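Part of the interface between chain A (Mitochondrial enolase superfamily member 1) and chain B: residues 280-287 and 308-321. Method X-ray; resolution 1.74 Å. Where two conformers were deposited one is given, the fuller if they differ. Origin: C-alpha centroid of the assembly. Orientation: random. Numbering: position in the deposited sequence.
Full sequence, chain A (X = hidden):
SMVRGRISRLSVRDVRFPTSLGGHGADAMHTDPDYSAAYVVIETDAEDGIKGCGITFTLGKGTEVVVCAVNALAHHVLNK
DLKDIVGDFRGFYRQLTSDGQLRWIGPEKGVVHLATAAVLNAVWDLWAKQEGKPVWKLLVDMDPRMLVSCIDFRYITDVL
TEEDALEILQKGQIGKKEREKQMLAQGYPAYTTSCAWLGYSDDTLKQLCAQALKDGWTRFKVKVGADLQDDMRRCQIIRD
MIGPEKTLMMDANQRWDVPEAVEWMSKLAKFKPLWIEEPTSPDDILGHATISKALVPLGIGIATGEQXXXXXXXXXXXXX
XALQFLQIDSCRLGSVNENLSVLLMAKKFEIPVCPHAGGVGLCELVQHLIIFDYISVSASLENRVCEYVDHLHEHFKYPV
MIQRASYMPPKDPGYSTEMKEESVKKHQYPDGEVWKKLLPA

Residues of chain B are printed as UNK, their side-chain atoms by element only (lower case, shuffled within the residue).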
# COMPACT_ATOMS: atom_id res chain seq x y z
N THR A 280 8.18 -3.41 14.18
CA THR A 280 8.83 -2.77 13.04
C THR A 280 7.76 -2.48 11.97
O THR A 280 6.54 -2.59 12.26
CB THR A 280 10.02 -3.63 12.53
OG1 THR A 280 10.79 -2.83 11.67
CG2 THR A 280 9.57 -4.95 11.80
N SER A 281 8.23 -2.10 10.78
CA SER A 281 7.40 -1.80 9.59
C SER A 281 6.27 -2.87 9.42
O SER A 281 6.58 -4.08 9.46
CB SER A 281 8.27 -1.75 8.34
OG SER A 281 7.46 -1.82 7.18
N PRO A 282 5.01 -2.44 9.15
CA PRO A 282 3.89 -3.40 8.98
C PRO A 282 4.06 -4.23 7.71
O PRO A 282 3.35 -5.22 7.55
CB PRO A 282 2.67 -2.48 8.90
CG PRO A 282 3.23 -1.25 8.18
CD PRO A 282 4.54 -1.06 8.94
N ASP A 283 4.98 -3.83 6.81
CA ASP A 283 5.30 -4.61 5.58
C ASP A 283 6.41 -5.65 5.80
O ASP A 283 6.67 -6.47 4.91
CB ASP A 283 5.83 -3.67 4.47
CG ASP A 283 4.84 -2.63 4.00
OD1 ASP A 283 3.67 -3.00 3.74
OD2 ASP A 283 5.24 -1.47 3.83
N ASP A 284 7.12 -5.57 6.94
CA ASP A 284 8.30 -6.42 7.04
C ASP A 284 7.94 -7.76 7.68
O ASP A 284 8.07 -7.94 8.88
CB ASP A 284 9.39 -5.70 7.83
CG ASP A 284 10.79 -6.25 7.57
OD1 ASP A 284 10.91 -7.37 6.91
OD2 ASP A 284 11.74 -5.59 7.99
N ILE A 285 7.54 -8.70 6.84
CA ILE A 285 7.19 -10.07 7.24
C ILE A 285 8.43 -10.74 7.81
O ILE A 285 8.38 -11.30 8.91
CB ILE A 285 6.62 -10.87 6.03
CG1 ILE A 285 5.29 -10.25 5.53
CG2 ILE A 285 6.48 -12.37 6.33
CD1 ILE A 285 5.27 -10.09 3.96
N LEU A 286 9.55 -10.72 7.02
CA LEU A 286 10.78 -11.38 7.44
C LEU A 286 11.32 -10.74 8.73
O LEU A 286 11.85 -11.48 9.60
CB LEU A 286 11.85 -11.36 6.34
CG LEU A 286 11.43 -11.98 4.95
CD1 LEU A 286 12.64 -11.98 3.97
CD2 LEU A 286 10.89 -13.39 5.10
N GLY A 287 11.14 -9.43 8.84
CA GLY A 287 11.55 -8.69 10.04
C GLY A 287 10.82 -9.12 11.30
O GLY A 287 11.44 -9.33 12.36
N UNK B 308 5.93 -2.78 -6.78
CA UNK B 308 6.48 -2.99 -5.46
C UNK B 308 6.46 -1.64 -4.72
O UNK B 308 7.12 -0.70 -5.18
c UNK B 308 7.89 -3.52 -5.59
s UNK B 308 8.69 -3.70 -4.02
N UNK B 309 5.65 -1.51 -3.70
CA UNK B 309 5.36 -0.19 -3.11
C UNK B 309 6.47 0.58 -2.36
O UNK B 309 6.39 1.82 -2.30
c UNK B 309 3.99 -1.17 -1.16
c UNK B 309 4.31 -1.89 0.85
c UNK B 309 4.04 -0.20 -2.30
c UNK B 309 3.51 -2.43 -1.11
n UNK B 309 3.75 -2.88 0.18
n UNK B 309 4.51 -0.84 0.07
N UNK B 310 7.47 -0.09 -1.76
CA UNK B 310 8.52 0.66 -1.07
C UNK B 310 9.74 -0.23 -0.92
O UNK B 310 9.72 -1.41 -1.33
n UNK B 310 6.61 0.64 2.14
o UNK B 310 8.17 -0.83 1.41
c UNK B 310 7.63 0.29 1.34
c UNK B 310 8.03 1.28 0.27
N UNK B 311 10.79 0.31 -0.30
CA UNK B 311 12.09 -0.36 -0.16
C UNK B 311 12.01 -1.58 0.80
O UNK B 311 12.90 -2.43 0.74
n UNK B 311 13.37 2.84 3.55
c UNK B 311 12.80 1.20 1.79
n UNK B 311 11.46 3.98 2.92
n UNK B 311 12.03 3.84 5.13
c UNK B 311 13.71 2.36 2.20
c UNK B 311 13.13 0.64 0.38
c UNK B 311 12.29 3.56 3.87
N UNK B 312 10.99 -1.63 1.70
CA UNK B 312 10.86 -2.76 2.66
C UNK B 312 10.50 -4.01 1.88
O UNK B 312 10.99 -5.09 2.19
c UNK B 312 9.78 -3.59 4.87
c UNK B 312 9.88 -2.44 3.84
c UNK B 312 10.34 -1.16 4.55
N UNK B 313 9.64 -3.89 0.85
CA UNK B 313 9.26 -5.02 0.01
C UNK B 313 10.50 -5.43 -0.78
O UNK B 313 10.77 -6.62 -0.83
c UNK B 313 7.70 -5.95 -1.80
c UNK B 313 8.05 -4.69 -0.93
c UNK B 313 6.76 -4.23 -0.09
c UNK B 313 6.19 -5.41 0.87
N UNK B 314 11.21 -4.48 -1.42
CA UNK B 314 12.42 -4.87 -2.17
C UNK B 314 13.47 -5.55 -1.25
O UNK B 314 14.12 -6.51 -1.65
c UNK B 314 11.13 -1.87 -5.64
c UNK B 314 13.04 -3.67 -2.86
c UNK B 314 11.16 -2.80 -6.67
c UNK B 314 11.71 -2.17 -4.40
c UNK B 314 12.34 -3.38 -4.19
c UNK B 314 12.36 -4.32 -5.23
c UNK B 314 11.76 -4.03 -6.47
N UNK B 315 13.64 -5.04 -0.05
CA UNK B 315 14.59 -5.65 0.88
C UNK B 315 14.28 -7.12 1.09
O UNK B 315 15.17 -7.96 0.99
c UNK B 315 15.45 -5.65 3.31
c UNK B 315 14.03 -5.29 5.40
c UNK B 315 14.61 -4.90 2.23
c UNK B 315 15.34 -4.97 4.65
n UNK B 315 14.19 -5.06 6.88
N UNK B 316 13.02 -7.44 1.33
CA UNK B 316 12.62 -8.85 1.59
C UNK B 316 12.72 -9.69 0.34
O UNK B 316 13.12 -10.84 0.44
n UNK B 316 9.04 -7.07 3.50
c UNK B 316 11.21 -8.91 2.18
c UNK B 316 9.71 -8.14 3.97
o UNK B 316 9.18 -9.05 4.59
c UNK B 316 11.18 -8.24 3.61
N UNK B 317 12.42 -9.10 -0.85
CA UNK B 317 12.61 -9.85 -2.13
C UNK B 317 14.08 -10.28 -2.29
O UNK B 317 14.36 -11.40 -2.72
c UNK B 317 10.40 -7.59 -4.51
c UNK B 317 12.20 -8.97 -3.35
c UNK B 317 10.67 -8.73 -3.48
c UNK B 317 9.92 -10.07 -3.87
N UNK B 318 15.01 -9.40 -1.90
CA UNK B 318 16.46 -9.67 -1.97
C UNK B 318 16.82 -10.69 -0.85
O UNK B 318 17.55 -11.64 -1.10
c UNK B 318 17.13 -7.42 -3.08
c UNK B 318 17.65 -6.04 -2.76
c UNK B 318 17.25 -8.37 -1.83
c UNK B 318 17.86 -8.04 -4.29
N UNK B 319 16.32 -10.48 0.38
CA UNK B 319 16.58 -11.38 1.53
C UNK B 319 16.15 -12.84 1.24
O UNK B 319 16.91 -13.76 1.53
c UNK B 319 16.60 -9.71 3.40
o UNK B 319 14.61 -8.95 4.49
n UNK B 319 16.50 -8.96 5.69
c UNK B 319 15.82 -9.15 4.56
c UNK B 319 15.88 -10.90 2.78
N UNK B 320 14.94 -13.01 0.64
CA UNK B 320 14.38 -14.30 0.33
C UNK B 320 14.91 -14.88 -0.98
O UNK B 320 14.46 -15.96 -1.35
c UNK B 320 12.85 -14.23 0.30
N UNK B 321 15.79 -14.14 -1.72
CA UNK B 321 16.31 -14.57 -3.04
C UNK B 321 15.12 -14.90 -3.98
O UNK B 321 15.08 -15.92 -4.66
c UNK B 321 18.45 -15.47 -1.98
c UNK B 321 20.72 -16.16 -1.34
n UNK B 321 21.75 -17.22 -1.41
c UNK B 321 17.31 -15.76 -2.91
c UNK B 321 19.49 -16.57 -2.09
O HOH W 1 13.46 -8.31 7.02

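Position 308 carries one carbon and one sulfur, unbranched, and is out of reach of the chain A stretch; it is Cys B308. At 309 one carbon leads to a five-membered ring of three carbons and two nitrogens, whose edge meets Asp A283; this is His B309, with CE1 3.1 Å from Asp A283 OD2. Position 310 has two carbons, the second bearing one oxygen and one nitrogen, hence Asn B310. Its ND2 donates to Asp A283 OD2 at 3.0 Å, while its OD1 caps the helix by accepting from the backbone N of 312 at 2.9 Å.

Position 311 has three carbons, a nitrogen, then a carbon carrying two more nitrogens: Arg B311, whose guanidinium is bonded elsewhere in the structure. Position 312 is one carbon carrying two others and points toward chain A: Val B312, its CG1 3.7 Å from Asp A284 CB. Position 313 has four carbons forked at the first, one arm two carbons long: Ile B313, with CD1 4.0 Å from Asp A283 CB. At 314 one carbon and a six-carbon ring, out of reach, give Phe B314.

Four carbons in a row ending in nitrogen mark 315 as Lys B315; NZ forms a salt bridge with Asp A284 OD2 at 2.7 Å. Position 316 has three carbons, the third holding oxygen and nitrogen beside the backbone of chain A: Gln B316. Positions 317 and 318 each have four carbons forked at the second, hence Leu B317 and Leu B318; neither touches the chain A stretch. Position 319 repeats the pattern of three carbons with a terminal oxygen and nitrogen: Gln B319, its CB 3.6 Å from Leu A286 CD1. A single side-chain carbon at 320, CB, lies 4.3 Å from Leu A286 CD1: Ala B320. Four carbons and a terminal nitrogen at 321, out of reach, are Lys B321, which ends the helix in a Schellman motif.

The rule is a side-chain amide reading a helix start. Gln B316 NE2 donates to Asp A283 O at 2.8 Å, and its OE1 accepts from Leu A286 N at 3.0 Å and, weakly, from Ile A285 N at 2.8 Å. Asp A284 serves both chains: OD1 caps its own helix through Gly A287 N at 2.8 Å, leaving OD2 to Lys B315. Water 1 donates to Asp A284 OD1 at 2.7 Å and to Gln B319 OE1 at 2.9 Å, tying the two together, and Leu A286 adds apolar packing beside this polar centre.

Chain B, residues 308-321: CHNRVIFKQLLQAK
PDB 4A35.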